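Local coordinates for uncharacterized protein (Legionella pneumophila subsp. pneumophila, PDB 5T2X) that is of unknown function but belongs to the DUF5630 family and folds as an elongated, all-helical chain, at residues 201-206 with 260-265. Numbering follows the deposited sequence.
Sequences LLIARK and DKASEK
Lys-206 reaches from helix 191-207 over the turn at Ala-262 and Ser-263. Its CB leaves helix 191-207 toward 260-265, with CG anti to the carbonyl carbon, and the chain then runs straight as far as CE. CD slides over the backbone of the other helix, 3.9 Å from the carbonyl O of Ala-262. CE comes down on the hydroxyl, 3.2 Å from Ser-263 OG, and the bend at chi4 (-58°) turns NZ aside so that it too stays near that oxygen. Ser-263 OG is itself bonded back to the carbonyl of Tyr-259, one turn earlier in its own helix. Alongside this lysine, the last modelled helix, 252-272, packs against helix 191-207 in this all-helical chain; the axes of 201-206 and 260-265 come within 8.7 Å at a crossing angle of -40°. The small methyl of Ala-262, turned toward 201-206, is consistent with this close approach: its CB meets Leu-202 CB at 3.6 Å and Ile-203 CG1 at 3.7 Å. Ile-203 carries on past it, CD1 lying 4.1 Å from Lys-265 CB, where the two side chains cross obliquely. Beyond CG, Lys-265 runs extended away from 201-206, and its NZ makes a salt bridge to Glu-199, earlier on helix 191-207.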
loop_
_atom_site.group_PDB
_atom_site.type_symbol
_atom_site.label_atom_id
_atom_site.label_comp_id
_atom_site.label_asym_id
_atom_site.label_seq_id
_atom_site.Cartn_x
_atom_site.Cartn_y
_atom_site.Cartn_z
ATOM N N LEU A 201 -9.391 14.160 -1.205
ATOM C CA LEU A 201 -8.603 14.875 -2.204
ATOM C C LEU A 201 -7.866 16.053 -1.580
ATOM O O LEU A 201 -6.700 16.307 -1.907
ATOM C CB LEU A 201 -9.505 15.344 -3.345
ATOM C CG LEU A 201 -8.844 16.146 -4.467
ATOM C CD1 LEU A 201 -7.708 15.359 -5.098
ATOM C CD2 LEU A 201 -9.877 16.533 -5.514
ATOM N N LEU A 202 -8.528 16.782 -0.678
ATOM C CA LEU A 202 -7.872 17.902 -0.011
ATOM C C LEU A 202 -6.747 17.422 0.898
ATOM O O LEU A 202 -5.672 18.034 0.938
ATOM C CB LEU A 202 -8.896 18.715 0.783
ATOM C CG LEU A 202 -9.990 19.413 -0.028
ATOM C CD1 LEU A 202 -10.976 20.123 0.886
ATOM C CD2 LEU A 202 -9.382 20.389 -1.020
ATOM N N ILE A 203 -6.972 16.331 1.632
ATOM C CA ILE A 203 -5.928 15.790 2.498
ATOM C C ILE A 203 -4.728 15.348 1.671
ATOM O O ILE A 203 -3.574 15.558 2.064
ATOM C CB ILE A 203 -6.484 14.638 3.355
ATOM C CG1 ILE A 203 -7.574 15.150 4.296
ATOM C CG2 ILE A 203 -5.369 13.975 4.152
ATOM C CD1 ILE A 203 -8.261 14.055 5.085
ATOM N N ALA A 204 -4.980 14.742 0.508
ATOM C CA ALA A 204 -3.885 14.307 -0.353
ATOM C C ALA A 204 -3.026 15.485 -0.792
ATOM O O ALA A 204 -1.801 15.361 -0.908
ATOM C CB ALA A 204 -4.438 13.563 -1.568
ATOM N N ARG A 205 -3.647 16.641 -1.034
ATOM C CA ARG A 205 -2.875 17.816 -1.419
ATOM C C ARG A 205 -2.098 18.373 -0.233
ATOM O O ARG A 205 -0.917 18.718 -0.363
ATOM C CB ARG A 205 -3.797 18.881 -2.007
ATOM C CG ARG A 205 -3.062 20.048 -2.641
ATOM C CD ARG A 205 -4.036 21.064 -3.214
ATOM N NE ARG A 205 -3.360 22.070 -4.027
ATOM C CZ ARG A 205 -3.974 23.087 -4.623
ATOM N NH1 ARG A 205 -5.286 23.240 -4.496
ATOM N NH2 ARG A 205 -3.275 23.953 -5.345
ATOM N N LYS A 206 -2.741 18.455 0.936
ATOM C CA LYS A 206 -2.094 18.990 2.130
ATOM C C LYS A 206 -0.949 18.113 2.622
ATOM O O LYS A 206 -0.128 18.580 3.419
ATOM C CB LYS A 206 -3.129 19.172 3.241
ATOM C CG LYS A 206 -4.202 20.190 2.899
ATOM C CD LYS A 206 -5.281 20.263 3.963
ATOM C CE LYS A 206 -6.325 21.303 3.591
ATOM N NZ LYS A 206 -5.710 22.649 3.406
ATOM N N ASP A 260 -12.281 22.313 6.732
ATOM C CA ASP A 260 -11.776 22.302 8.102
ATOM C C ASP A 260 -11.434 20.887 8.553
ATOM O O ASP A 260 -10.436 20.679 9.253
ATOM C CB ASP A 260 -12.798 22.938 9.045
ATOM C CG ASP A 260 -12.881 24.445 8.884
ATOM O OD1 ASP A 260 -12.476 24.956 7.818
ATOM O OD2 ASP A 260 -13.353 25.117 9.825
ATOM N N LYS A 261 -12.248 19.902 8.165
ATOM C CA LYS A 261 -11.947 18.518 8.518
ATOM C C LYS A 261 -10.675 18.039 7.830
ATOM O O LYS A 261 -9.875 17.313 8.431
ATOM C CB LYS A 261 -13.126 17.612 8.160
ATOM C CG LYS A 261 -14.338 17.773 9.065
ATOM C CD LYS A 261 -15.512 16.937 8.576
ATOM C CE LYS A 261 -15.160 15.458 8.522
ATOM N NZ LYS A 261 -16.296 14.634 8.024
ATOM N N ALA A 262 -10.469 18.438 6.572
ATOM C CA ALA A 262 -9.263 18.035 5.859
ATOM C C ALA A 262 -8.019 18.663 6.477
ATOM O O ALA A 262 -6.990 17.992 6.630
ATOM C CB ALA A 262 -9.377 18.409 4.382
ATOM N N SER A 263 -8.093 19.946 6.837
ATOM C CA SER A 263 -6.950 20.609 7.457
ATOM C C SER A 263 -6.649 20.024 8.831
ATOM O O SER A 263 -5.480 19.861 9.199
ATOM C CB SER A 263 -7.205 22.112 7.562
ATOM O OG SER A 263 -7.370 22.695 6.282
ATOM N N GLU A 264 -7.690 19.699 9.600
ATOM C CA GLU A 264 -7.486 19.153 10.938
ATOM C C GLU A 264 -6.841 17.773 10.878
ATOM O O GLU A 264 -5.904 17.482 11.630
ATOM C CB GLU A 264 -8.818 19.091 11.686
ATOM C CG GLU A 264 -8.688 18.725 13.154
ATOM C CD GLU A 264 -10.034 18.537 13.824
ATOM O OE1 GLU A 264 -10.503 17.382 13.908
ATOM O OE2 GLU A 264 -10.628 19.546 14.258
ATOM N N LYS A 265 -7.332 16.909 9.987
ATOM C CA LYS A 265 -6.796 15.554 9.903
ATOM C C LYS A 265 -5.401 15.543 9.290
ATOM O O LYS A 265 -4.557 14.727 9.676
ATOM C CB LYS A 265 -7.748 14.664 9.106
ATOM C CG LYS A 265 -9.104 14.471 9.769
ATOM C CD LYS A 265 -10.039 13.637 8.909
ATOM C CE LYS A 265 -11.399 13.475 9.576
ATOM N NZ LYS A 265 -12.357 12.719 8.720
#